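Local structure of GNA33 (Neisseria gonorrhoeae FA 1090, 2G6G) at residues 57-62 with 88-93; 70-75 with 328-333; 150-155 with 193-198; 336-341 with 366-371. The protein probably cleaves the beta-1,4 linkage between N-acetylmuramic acid and N-acetylglucosamine in peptidoglycan as a lytic transglycosylase, forming a 1,6-anhydro bond in the N-acetylmuramic acid residue. All blocks are in the same frame, centred on the assembly; numbering follows the deposited sequence.

Contact 1 (57-62 with 88-93); sequences DFAKSL and TPIHSF. Unlike the reference sequence in segment 88-93: Ile90 (reference Val). With SO4 (sulfate ion), chain E.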
loop_
_atom_site.group_PDB
_atom_site.type_symbol
_atom_site.label_atom_id
_atom_site.label_comp_id
_atom_site.label_asym_id
_atom_site.label_seq_id
_atom_site.Cartn_x
_atom_site.Cartn_y
_atom_site.Cartn_z
ATOM N N ASP A 57 -11.058 19.424 -9.420
ATOM C CA ASP A 57 -11.503 19.616 -8.049
ATOM C C ASP A 57 -10.300 19.797 -7.138
ATOM O O ASP A 57 -9.916 18.878 -6.401
ATOM C CB ASP A 57 -12.355 18.447 -7.568
ATOM C CG ASP A 57 -13.235 18.837 -6.404
ATOM O OD1 ASP A 57 -12.811 19.724 -5.632
ATOM O OD2 ASP A 57 -14.350 18.282 -6.268
ATOM N N PHE A 58 -9.718 20.995 -7.189
ATOM C CA PHE A 58 -8.494 21.296 -6.471
ATOM C C PHE A 58 -8.677 21.287 -4.980
ATOM O O PHE A 58 -7.716 21.011 -4.251
ATOM C CB PHE A 58 -7.925 22.632 -6.921
ATOM C CG PHE A 58 -7.314 22.597 -8.273
ATOM C CD1 PHE A 58 -7.986 23.123 -9.355
ATOM C CD2 PHE A 58 -6.062 22.009 -8.472
ATOM C CE1 PHE A 58 -7.420 23.093 -10.623
ATOM C CE2 PHE A 58 -5.491 21.983 -9.740
ATOM C CZ PHE A 58 -6.178 22.533 -10.809
ATOM N N ALA A 59 -9.899 21.599 -4.530
ATOM C CA ALA A 59 -10.275 21.558 -3.113
ATOM C C ALA A 59 -10.057 20.173 -2.525
ATOM O O ALA A 59 -9.446 20.040 -1.483
ATOM C CB ALA A 59 -11.742 22.013 -2.908
ATOM N N LYS A 60 -10.535 19.132 -3.192
ATOM C CA LYS A 60 -10.209 17.757 -2.743
ATOM C C LYS A 60 -8.716 17.418 -2.767
ATOM O O LYS A 60 -8.199 16.825 -1.812
ATOM C CB LYS A 60 -11.041 16.690 -3.465
ATOM C CG LYS A 60 -12.562 16.759 -3.117
ATOM C CD LYS A 60 -13.248 15.433 -3.474
ATOM C CE LYS A 60 -14.740 15.534 -3.660
ATOM N NZ LYS A 60 -15.442 15.869 -2.383
ATOM N N SER A 61 -8.017 17.829 -3.826
ATOM C CA SER A 61 -6.570 17.595 -3.931
ATOM C C SER A 61 -5.802 18.237 -2.770
ATOM O O SER A 61 -4.824 17.667 -2.264
ATOM C CB SER A 61 -6.044 18.120 -5.278
ATOM O OG SER A 61 -6.683 17.432 -6.342
ATOM N N LEU A 62 -6.259 19.422 -2.363
ATOM C CA LEU A 62 -5.672 20.135 -1.226
ATOM C C LEU A 62 -5.926 19.447 0.125
ATOM O O LEU A 62 -5.045 19.414 0.983
ATOM C CB LEU A 62 -6.193 21.572 -1.177
ATOM C CG LEU A 62 -5.374 22.725 -0.574
ATOM C CD1 LEU A 62 -6.331 23.811 -0.056
ATOM C CD2 LEU A 62 -4.330 22.380 0.492
ATOM N N THR A 88 -4.481 27.862 3.302
ATOM C CA THR A 88 -5.237 27.981 2.047
ATOM C C THR A 88 -6.659 27.470 2.275
ATOM O O THR A 88 -6.820 26.352 2.744
ATOM C CB THR A 88 -4.586 27.126 0.942
ATOM O OG1 THR A 88 -3.194 27.455 0.853
ATOM C CG2 THR A 88 -5.268 27.337 -0.427
ATOM N N PRO A 89 -7.693 28.284 1.948
ATOM C CA PRO A 89 -9.095 27.849 2.050
ATOM C C PRO A 89 -9.425 26.617 1.198
ATOM O O PRO A 89 -8.830 26.424 0.112
ATOM C CB PRO A 89 -9.875 29.075 1.547
ATOM C CG PRO A 89 -8.954 30.241 1.797
ATOM C CD PRO A 89 -7.591 29.689 1.497
ATOM N N ILE A 90 -10.337 25.775 1.699
ATOM C CA ILE A 90 -10.734 24.554 0.993
ATOM C C ILE A 90 -11.764 24.945 -0.083
ATOM O O ILE A 90 -12.977 24.679 0.010
ATOM C CB ILE A 90 -11.227 23.403 1.954
ATOM C CG1 ILE A 90 -10.132 22.986 2.955
ATOM C CG2 ILE A 90 -11.644 22.160 1.144
ATOM C CD1 ILE A 90 -8.814 22.391 2.269
ATOM N N HIS A 91 -11.267 25.650 -1.085
ATOM C CA HIS A 91 -12.088 26.085 -2.190
ATOM C C HIS A 91 -11.221 25.959 -3.392
ATOM O O HIS A 91 -10.008 26.121 -3.289
ATOM C CB HIS A 91 -12.559 27.523 -2.004
ATOM C CG HIS A 91 -13.568 27.673 -0.921
ATOM N ND1 HIS A 91 -14.848 27.173 -1.025
ATOM C CD2 HIS A 91 -13.479 28.229 0.307
ATOM C CE1 HIS A 91 -15.508 27.428 0.090
ATOM N NE2 HIS A 91 -14.703 28.074 0.912
ATOM N N SER A 92 -11.837 25.681 -4.531
ATOM C CA SER A 92 -11.062 25.252 -5.682
ATOM C C SER A 92 -10.205 26.362 -6.295
ATOM O O SER A 92 -9.065 26.115 -6.667
ATOM C CB SER A 92 -11.933 24.506 -6.694
ATOM O OG SER A 92 -12.053 23.139 -6.283
ATOM N N PHE A 93 -10.701 27.594 -6.302
ATOM C CA PHE A 93 -9.875 28.698 -6.782
ATOM C C PHE A 93 -8.606 28.875 -5.929
ATOM O O PHE A 93 -7.500 28.907 -6.471
ATOM C CB PHE A 93 -10.666 29.992 -6.885
ATOM C CG PHE A 93 -9.914 31.090 -7.576
ATOM C CD1 PHE A 93 -9.943 31.202 -8.968
ATOM C CD2 PHE A 93 -9.135 31.984 -6.847
ATOM C CE1 PHE A 93 -9.240 32.219 -9.615
ATOM C CE2 PHE A 93 -8.415 32.976 -7.487
ATOM C CZ PHE A 93 -8.471 33.092 -8.878
HETATM S S SO4 E . -15.813 25.578 -4.458
HETATM O O1 SO4 E . -15.335 26.765 -5.150
HETATM O O2 SO4 E . -14.669 24.821 -3.970
HETATM O O3 SO4 E . -16.608 24.805 -5.394
HETATM O O4 SO4 E . -16.612 25.953 -3.291
#

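Contact 2 (70-75 with 328-333); sequences ANLKNR and GALGTP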
loop_
_atom_site.group_PDB
_atom_site.type_symbol
_atom_site.label_atom_id
_atom_site.label_comp_id
_atom_site.label_asym_id
_atom_site.label_seq_id
_atom_site.Cartn_x
_atom_site.Cartn_y
_atom_site.Cartn_z
ATOM N N ALA A 70 1.313 15.837 7.797
ATOM C CA ALA A 70 1.633 15.467 9.186
ATOM C C ALA A 70 3.037 14.870 9.254
ATOM O O ALA A 70 3.781 15.130 10.200
ATOM C CB ALA A 70 0.607 14.488 9.748
ATOM N N ASN A 71 3.401 14.079 8.243
ATOM C CA ASN A 71 4.767 13.584 8.131
ATOM C C ASN A 71 5.619 14.369 7.130
ATOM O O ASN A 71 6.797 14.601 7.363
ATOM C CB ASN A 71 4.769 12.094 7.813
ATOM C CG ASN A 71 4.309 11.236 9.002
ATOM O OD1 ASN A 71 4.316 11.674 10.143
ATOM N ND2 ASN A 71 3.929 9.993 8.720
ATOM N N LEU A 72 5.010 14.794 6.028
ATOM C CA LEU A 72 5.730 15.500 4.969
ATOM C C LEU A 72 6.342 16.825 5.442
ATOM O O LEU A 72 7.392 17.221 4.955
ATOM C CB LEU A 72 4.800 15.754 3.781
ATOM C CG LEU A 72 5.261 15.520 2.355
ATOM C CD1 LEU A 72 4.579 16.517 1.399
ATOM C CD2 LEU A 72 6.769 15.517 2.176
ATOM N N LYS A 73 5.663 17.490 6.380
ATOM C CA LYS A 73 6.138 18.688 7.110
ATOM C C LYS A 73 7.628 18.674 7.413
ATOM O O LYS A 73 8.304 19.704 7.300
ATOM C CB LYS A 73 5.436 18.752 8.478
ATOM C CG LYS A 73 4.445 19.871 8.698
ATOM C CD LYS A 73 3.358 19.470 9.698
ATOM C CE LYS A 73 3.851 18.464 10.732
ATOM N NZ LYS A 73 4.536 19.087 11.909
ATOM N N ASN A 74 8.106 17.499 7.826
ATOM C CA ASN A 74 9.398 17.314 8.491
ATOM C C ASN A 74 10.508 16.969 7.511
ATOM O O ASN A 74 11.641 16.647 7.900
ATOM C CB ASN A 74 9.294 16.173 9.517
ATOM C CG ASN A 74 8.157 16.366 10.517
ATOM O OD1 ASN A 74 8.029 17.418 11.155
ATOM N ND2 ASN A 74 7.326 15.328 10.662
ATOM N N ARG A 75 10.182 17.009 6.235
ATOM C CA ARG A 75 11.154 16.662 5.229
ATOM C C ARG A 75 11.688 17.933 4.617
ATOM O O ARG A 75 10.928 18.863 4.344
ATOM C CB ARG A 75 10.535 15.706 4.212
ATOM C CG ARG A 75 10.267 14.332 4.851
ATOM C CD ARG A 75 9.530 13.385 3.936
ATOM N NE ARG A 75 9.883 13.599 2.530
ATOM C CZ ARG A 75 9.640 12.729 1.558
ATOM N NH1 ARG A 75 9.047 11.578 1.852
ATOM N NH2 ARG A 75 9.989 13.014 0.303
ATOM N N GLY A 328 -0.471 4.827 4.202
ATOM C CA GLY A 328 0.452 4.404 3.154
ATOM C C GLY A 328 1.907 4.558 3.569
ATOM O O GLY A 328 2.208 4.793 4.757
ATOM N N ALA A 329 2.793 4.439 2.579
ATOM C CA ALA A 329 4.264 4.533 2.763
ATOM C C ALA A 329 4.728 5.815 3.444
ATOM O O ALA A 329 5.773 5.832 4.076
ATOM C CB ALA A 329 4.979 4.377 1.439
ATOM N N LEU A 330 3.962 6.890 3.279
ATOM C CA LEU A 330 4.276 8.157 3.884
ATOM C C LEU A 330 3.944 8.163 5.374
ATOM O O LEU A 330 4.390 9.043 6.102
ATOM C CB LEU A 330 3.547 9.295 3.165
ATOM C CG LEU A 330 3.783 10.743 3.633
ATOM C CD1 LEU A 330 5.248 11.137 3.480
ATOM C CD2 LEU A 330 2.889 11.732 2.881
ATOM N N GLY A 331 3.162 7.186 5.820
ATOM C CA GLY A 331 2.860 7.032 7.253
ATOM C C GLY A 331 1.590 7.774 7.611
ATOM O O GLY A 331 1.315 8.043 8.765
ATOM N N THR A 332 0.790 8.023 6.589
ATOM C CA THR A 332 -0.291 8.978 6.620
ATOM C C THR A 332 -1.587 8.367 5.989
ATOM O O THR A 332 -1.495 7.602 5.033
ATOM C CB THR A 332 0.272 10.253 5.899
ATOM O OG1 THR A 332 0.344 11.360 6.816
ATOM C CG2 THR A 332 -0.402 10.568 4.607
ATOM N N PRO A 333 -2.788 8.682 6.534
ATOM C CA PRO A 333 -4.030 8.080 5.995
ATOM C C PRO A 333 -4.400 8.564 4.581
ATOM O O PRO A 333 -4.323 9.764 4.284
ATOM C CB PRO A 333 -5.101 8.515 6.998
ATOM C CG PRO A 333 -4.545 9.810 7.615
ATOM C CD PRO A 333 -3.052 9.628 7.643
#

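Contact 3 (150-155 with 193-198); sequences VPLPAG and ARTTAI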
loop_
_atom_site.group_PDB
_atom_site.type_symbol
_atom_site.label_atom_id
_atom_site.label_comp_id
_atom_site.label_asym_id
_atom_site.label_seq_id
_atom_site.Cartn_x
_atom_site.Cartn_y
_atom_site.Cartn_z
ATOM N N VAL A 150 14.083 -11.240 11.653
ATOM C CA VAL A 150 15.532 -11.151 11.646
ATOM C C VAL A 150 15.970 -10.554 10.308
ATOM O O VAL A 150 15.676 -11.139 9.261
ATOM C CB VAL A 150 16.126 -12.548 11.864
ATOM C CG1 VAL A 150 17.645 -12.526 11.741
ATOM C CG2 VAL A 150 15.656 -13.117 13.209
ATOM N N PRO A 151 16.634 -9.370 10.320
ATOM C CA PRO A 151 17.142 -8.789 9.041
ATOM C C PRO A 151 18.110 -9.732 8.315
ATOM O O PRO A 151 18.992 -10.332 8.944
ATOM C CB PRO A 151 17.868 -7.513 9.489
ATOM C CG PRO A 151 17.216 -7.146 10.818
ATOM C CD PRO A 151 16.946 -8.493 11.471
ATOM N N LEU A 152 17.925 -9.875 7.002
ATOM C CA LEU A 152 18.758 -10.771 6.208
ATOM C C LEU A 152 19.636 -9.901 5.325
ATOM O O LEU A 152 19.131 -9.248 4.419
ATOM C CB LEU A 152 17.895 -11.669 5.320
ATOM C CG LEU A 152 18.164 -13.149 5.026
ATOM C CD1 LEU A 152 18.117 -13.352 3.540
ATOM C CD2 LEU A 152 19.458 -13.686 5.580
ATOM N N PRO A 153 20.954 -9.871 5.599
ATOM C CA PRO A 153 21.855 -9.114 4.736
ATOM C C PRO A 153 21.778 -9.626 3.303
ATOM O O PRO A 153 21.529 -10.818 3.082
ATOM C CB PRO A 153 23.246 -9.409 5.317
ATOM C CG PRO A 153 23.063 -10.620 6.180
ATOM C CD PRO A 153 21.672 -10.522 6.709
ATOM N N ALA A 154 21.982 -8.720 2.348
ATOM C CA ALA A 154 22.053 -9.066 0.936
ATOM C C ALA A 154 22.992 -10.247 0.683
ATOM O O ALA A 154 22.752 -11.048 -0.225
ATOM C CB ALA A 154 22.473 -7.858 0.115
ATOM N N GLY A 155 24.042 -10.358 1.502
ATOM C CA GLY A 155 25.014 -11.451 1.389
ATOM C C GLY A 155 24.438 -12.865 1.440
ATOM O O GLY A 155 25.006 -13.787 0.846
ATOM N N ALA A 193 15.273 -13.607 -3.882
ATOM C CA ALA A 193 16.086 -12.455 -4.264
ATOM C C ALA A 193 15.697 -11.151 -3.562
ATOM O O ALA A 193 16.568 -10.369 -3.197
ATOM C CB ALA A 193 16.047 -12.271 -5.777
ATOM N N ARG A 194 14.397 -10.924 -3.373
ATOM C CA ARG A 194 13.899 -9.668 -2.813
ATOM C C ARG A 194 13.881 -9.640 -1.283
ATOM O O ARG A 194 13.531 -8.610 -0.697
ATOM C CB ARG A 194 12.495 -9.341 -3.359
ATOM C CG ARG A 194 12.447 -8.848 -4.818
ATOM C CD ARG A 194 11.090 -8.238 -5.192
ATOM N NE ARG A 194 11.102 -7.715 -6.564
ATOM C CZ ARG A 194 10.055 -7.184 -7.200
ATOM N NH1 ARG A 194 8.869 -7.082 -6.602
ATOM N NH2 ARG A 194 10.191 -6.743 -8.447
ATOM N N THR A 195 14.273 -10.756 -0.652
ATOM C CA THR A 195 14.099 -10.961 0.792
ATOM C C THR A 195 15.062 -10.146 1.634
ATOM O O THR A 195 16.286 -10.246 1.472
ATOM C CB THR A 195 14.239 -12.452 1.219
ATOM O OG1 THR A 195 13.176 -13.213 0.648
ATOM C CG2 THR A 195 14.126 -12.588 2.717
ATOM N N THR A 196 14.492 -9.382 2.564
ATOM C CA THR A 196 15.252 -8.513 3.438
ATOM C C THR A 196 15.159 -8.917 4.926
ATOM O O THR A 196 15.843 -8.341 5.765
ATOM C CB THR A 196 14.822 -7.043 3.276
ATOM O OG1 THR A 196 13.474 -6.884 3.753
ATOM C CG2 THR A 196 14.920 -6.593 1.803
ATOM N N ALA A 197 14.311 -9.895 5.239
ATOM C CA ALA A 197 14.131 -10.350 6.607
ATOM C C ALA A 197 13.517 -11.727 6.570
ATOM O O ALA A 197 12.773 -12.056 5.660
ATOM C CB ALA A 197 13.240 -9.365 7.435
ATOM N N ILE A 198 13.867 -12.541 7.558
ATOM C CA ILE A 198 13.274 -13.857 7.725
ATOM C C ILE A 198 12.454 -13.749 9.000
ATOM O O ILE A 198 12.721 -12.905 9.836
ATOM C CB ILE A 198 14.352 -14.976 7.830
ATOM C CG1 ILE A 198 15.317 -14.673 8.983
ATOM C CG2 ILE A 198 15.110 -15.051 6.531
ATOM C CD1 ILE A 198 16.268 -15.771 9.327
#

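Contact 4 (336-341 with 366-371); sequences GEYAGA and LNRLIM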
loop_
_atom_site.group_PDB
_atom_site.type_symbol
_atom_site.label_atom_id
_atom_site.label_comp_id
_atom_site.label_asym_id
_atom_site.label_seq_id
_atom_site.Cartn_x
_atom_site.Cartn_y
_atom_site.Cartn_z
ATOM N N GLY A 336 -9.576 8.546 -0.491
ATOM C CA GLY A 336 -10.094 7.824 -1.640
ATOM C C GLY A 336 -10.186 8.687 -2.879
ATOM O O GLY A 336 -10.728 9.799 -2.826
ATOM N N GLU A 337 -9.644 8.172 -3.986
ATOM C CA GLU A 337 -9.644 8.851 -5.285
ATOM C C GLU A 337 -8.688 10.048 -5.413
ATOM O O GLU A 337 -8.584 10.622 -6.487
ATOM C CB GLU A 337 -11.069 9.251 -5.696
ATOM C CG GLU A 337 -11.968 8.067 -5.960
ATOM C CD GLU A 337 -13.389 8.481 -6.269
ATOM O OE1 GLU A 337 -14.044 9.092 -5.394
ATOM O OE2 GLU A 337 -13.852 8.182 -7.388
ATOM N N TYR A 338 -7.962 10.373 -4.341
ATOM C CA TYR A 338 -7.017 11.496 -4.335
ATOM C C TYR A 338 -5.608 11.125 -3.882
ATOM O O TYR A 338 -4.819 12.006 -3.539
ATOM C CB TYR A 338 -7.606 12.691 -3.545
ATOM C CG TYR A 338 -8.673 13.306 -4.381
ATOM C CD1 TYR A 338 -9.993 12.885 -4.300
ATOM C CD2 TYR A 338 -8.333 14.220 -5.361
ATOM C CE1 TYR A 338 -10.970 13.422 -5.171
ATOM C CE2 TYR A 338 -9.281 14.758 -6.198
ATOM C CZ TYR A 338 -10.573 14.355 -6.114
ATOM O OH TYR A 338 -11.432 14.908 -7.003
ATOM N N ALA A 339 -5.297 9.827 -3.912
ATOM C CA ALA A 339 -3.979 9.318 -3.543
ATOM C C ALA A 339 -3.592 8.156 -4.448
ATOM O O ALA A 339 -4.445 7.501 -5.072
ATOM C CB ALA A 339 -3.987 8.850 -2.099
ATOM N N GLY A 340 -2.294 7.883 -4.536
ATOM C CA GLY A 340 -1.855 6.675 -5.210
ATOM C C GLY A 340 -0.496 6.185 -4.774
ATOM O O GLY A 340 0.213 6.844 -4.006
ATOM N N ALA A 341 -0.129 5.027 -5.277
ATOM C CA ALA A 341 1.156 4.420 -4.992
ATOM C C ALA A 341 2.026 4.578 -6.223
ATOM O O ALA A 341 1.577 4.369 -7.333
ATOM C CB ALA A 341 0.980 2.941 -4.657
ATOM N N LEU A 366 -10.358 11.078 -16.604
ATOM C CA LEU A 366 -10.137 11.115 -15.197
ATOM C C LEU A 366 -8.789 11.791 -15.098
ATOM O O LEU A 366 -7.759 11.144 -15.247
ATOM C CB LEU A 366 -10.077 9.696 -14.655
ATOM C CG LEU A 366 -10.031 9.468 -13.149
ATOM C CD1 LEU A 366 -11.232 10.117 -12.501
ATOM C CD2 LEU A 366 -10.044 7.969 -12.870
ATOM N N ASN A 367 -8.807 13.099 -14.922
ATOM C CA ASN A 367 -7.612 13.930 -14.971
ATOM C C ASN A 367 -7.557 14.582 -13.649
ATOM O O ASN A 367 -8.445 15.372 -13.353
ATOM C CB ASN A 367 -7.808 15.105 -15.900
ATOM C CG ASN A 367 -7.627 14.772 -17.330
ATOM O OD1 ASN A 367 -6.787 13.968 -17.702
ATOM N ND2 ASN A 367 -8.417 15.429 -18.169
ATOM N N ARG A 368 -6.546 14.296 -12.846
ATOM C CA ARG A 368 -6.534 14.907 -11.529
ATOM C C ARG A 368 -5.211 14.883 -10.805
ATOM O O ARG A 368 -4.360 14.020 -11.054
ATOM C CB ARG A 368 -7.598 14.281 -10.654
ATOM C CG ARG A 368 -7.334 12.853 -10.317
ATOM C CD ARG A 368 -8.525 12.303 -9.589
ATOM N NE ARG A 368 -9.803 12.648 -10.214
ATOM C CZ ARG A 368 -10.996 12.397 -9.682
ATOM N NH1 ARG A 368 -11.080 11.801 -8.500
ATOM N NH2 ARG A 368 -12.107 12.749 -10.328
ATOM N N LEU A 369 -5.084 15.833 -9.883
ATOM C CA LEU A 369 -3.993 15.863 -8.924
ATOM C C LEU A 369 -4.281 14.921 -7.789
ATOM O O LEU A 369 -5.102 15.222 -6.928
ATOM C CB LEU A 369 -3.821 17.249 -8.296
ATOM C CG LEU A 369 -2.839 18.237 -8.885
ATOM C CD1 LEU A 369 -2.870 19.459 -7.973
ATOM C CD2 LEU A 369 -1.450 17.677 -9.005
ATOM N N ILE A 370 -3.588 13.804 -7.779
ATOM C CA ILE A 370 -3.600 12.895 -6.624
ATOM C C ILE A 370 -2.307 13.130 -5.836
ATOM O O ILE A 370 -1.440 13.884 -6.286
ATOM C CB ILE A 370 -3.751 11.428 -7.061
ATOM C CG1 ILE A 370 -2.552 10.994 -7.895
ATOM C CG2 ILE A 370 -5.065 11.258 -7.878
ATOM C CD1 ILE A 370 -2.462 9.511 -8.078
HETATM N N MSE A 371 -2.197 12.567 -4.644
HETATM C CA MSE A 371 -0.992 12.762 -3.856
HETATM C C MSE A 371 -0.226 11.456 -3.880
HETATM O O MSE A 371 -0.780 10.425 -3.575
HETATM C CB MSE A 371 -1.343 13.161 -2.427
HETATM C CG MSE A 371 -2.137 14.448 -2.339
HETATM SE SE MSE A 371 -1.211 15.950 -3.169
HETATM C CE MSE A 371 -2.601 16.592 -4.383
#

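Contact 1 (57-62 with 88-93)
The hydroxyl of Ser92 makes the polar link: its OG accepts the backbone N-H of Ala59 at 3.2 Å, with an angle of 160° at the hydrogen. The amide N of Phe58 lies about as near, 3.3 Å from Ser92 OG, so the hydroxyl sits over the first turn of helix 58-72. That turn is capped from within its own chain segment. Asp57 is the N-cap, and its OD1 takes a weak bond from Lys60 N at 3.4 Å.

The contact is thus a meeting of two helix starts, because Ser92 in turn opens helix 92-102, with His91 as its N-cap. A sulfate ion, probably from the crystallisation liquor, occupies this second start. Ser92 N gives a hydrogen bond to sulfate O2 at 3.0 Å, while His91 ND1, with the ion at the edge of its ring, donates a hydrogen bond to sulfate O4 at 3.1 Å. The helix's positive end would be expected to suit such an anion.

Further along, the contact turns apolar. Leu62 holds CG anti to its backbone N (chi1 -152°), which sends CD1 across to the other segment, 3.7 Å from Ile90 CD1 and also against Thr88 CG2 and Pro89 O. Ile90, which replaces the reference valine, is the centre of an inverse gamma turn; its other branch, CG2, lies 4.1 Å from Ala59 CB. Thr88 spends its hydroxyl on Gln84 O. The Phe58 ring packs farther along helix 92-102, on Ala95 and Phe99, and meets the Trp53 ring edge-to-face.

Contact 2 (70-75 with 328-333)
Asn71, in the last turn of helix 58-72, reaches over to Leu330 in a type I beta turn that runs from Gly328 to Gly331, so the contact fastens a helix end to a loop tip. Polar chemistry comes first. Asn71 ND2 donates to Leu330 O at 2.8 Å, and the bond is straight, 166° at the hydrogen. It arrives in the carbonyl plane on a lone pair, and the acceptor lies close to the amide plane of Asn71. The torsion chi1 of -71°, with CG beside the backbone N, aims the amide at the turn. The same ND2 is 3.3 Å from Gly331 O.

The turn is braced internally by Gly331 N to Gly328 O, 2.8 Å, and anchored outside by a backbone bond between Leu330 and Gln373 of strand 365-374. Thr332 adds a second link to the same helix, its OG1 bonded to Leu67 O, with Ala70 CB close by.

The remaining contacts are longer van der Waals packing. Leu330 extends its two methyls toward the end of the helix and the residues just after it: CD2 makes an apolar contact with Leu72 CG at 4.5 Å, and CD1 is 4.2 Å from Arg75 NH1, the two side chains crossing at a slant. Arg75 lies against Thr348 and Leu349, its side chain about 5 Å from a sulfate ion, probably from the crystallisation liquor. This chain bends at chi3, and Leu72 CD2 rests 3.6 Å above one face of the guanidinium, offset toward the rim.

Contact 3 (150-155 with 193-198)
Ile198 carries CG1 in the hindered position between its backbone N and carbonyl carbon (chi1 57°), which lays that branch against Val150, 3.7 Å from Val150 CB. The same rotation places Ile198 CG2 on the side of Leu152, where it comes 3.9 Å from Leu152 CG. The side chains of Val150 and Ile198 lie side by side and point the same way, whereas that of Leu152 meets Ile198 at about a right angle. The CD1 methyl of Leu152 then reaches past to Thr195 CG2 at 4.1 Å.

The backbones give this arrangement its frame. Val150 and Ile198 form an antiparallel hydrogen-bonded pair, with Val150 N to Ile198 O at 2.8 Å and Ile198 N to Val150 O at 2.9 Å. These strands belong to a small three-stranded antiparallel sheet inside the MltA-specific insert domain: 148-151 is an outer strand, 197-203 the middle one and 206-209 the other outer one. At the next, non-hydrogen-bonded pair, Pro151 with Ala197, the chains come close, and Ala197 CA approaches Val150 O at 3.2 Å in a CA-H...O contact.

Beyond the strand proper, Leu152 N still bonds to Thr196 O, 2.9 Å and almost perfectly straight at 178°. The donor nevertheless sits well above the carbonyl plane, consistent with the chains leaving the regular strand here. Phe207 of the far strand packs on both Val150 and Ile198, while Ile175 of strand 172-175 touches Val150 and Leu152. Thr195 uses its hydroxyl locally, bonded to Thr192 N.

Contact 4 (336-341 with 366-371)
A parallel bridge between strand 339-341 and strand 365-374 lies at the heart of this contact, within the 3D domain, whose family belongs to the double-psi beta-barrel group. Tyr338 O accepts a hydrogen bond from Met371 N at 2.9 Å, and Gly340 N donates to Met371 O at 3.1 Å, so Ala339 is paired with Met371, modelled as selenomethionine. The short segments splay by 63°, and the bridge is confined to this end. Tyr338 O has a second donor, Ser64 OG.

Away from the bridge, Tyr338 and Arg368 carry the packing. Arg368 starts with CG between its backbone N and carbonyl carbon (chi1 67°) and bends at chi3, which swings the guanidinium under the tyrosine. The two planes lie only 18° apart, with Tyr338 OH 3.4 Å above one guanidinium face. Leu366 CD1 backs the opposite face, so that the guanidinium lies between the two, each set toward its rim. At its edge, Arg368 NH1 makes a weak bond to Glu337 O at 3.4 Å, an acceptor also weakly used by Tyr387 OH. The tyrosine ring turns its own edge to Leu369 O, 3.7 Å from Tyr338 CD2. Ile370 sends CD1 to within 3.9 Å of Gly340 N.

Helix 58-72 packs alongside, with Lys60 and Ser61 on Tyr338, and Ser64 and Phe65 on Met371. Strand 384-391 bonds along 336-341 and lays Tyr387 on Arg368 and Ile370, while strand 352-358 pairs with 365-374 on its other edge.

Contact 4 is the buried one; contacts 1, 2 and 3 are each only partly buried. Contacts 1 and 2 both use helix 58-72, one at its start and the other at its end, with centres about 20 Å apart. Contact 1 also touches contact 4, where Ser61 OG probably bonds to Leu369 O at 2.8 Å. Contact 3 stands apart in the insert domain, its centre about 33 Å from that of contact 4. Both contain strand bridges, antiparallel in contact 3 and parallel in contact 4, the latter joined by aromatic-guanidinium packing, while contacts 1 and 2 each have one hydrogen bond between a side chain and the backbone, beside apolar packing.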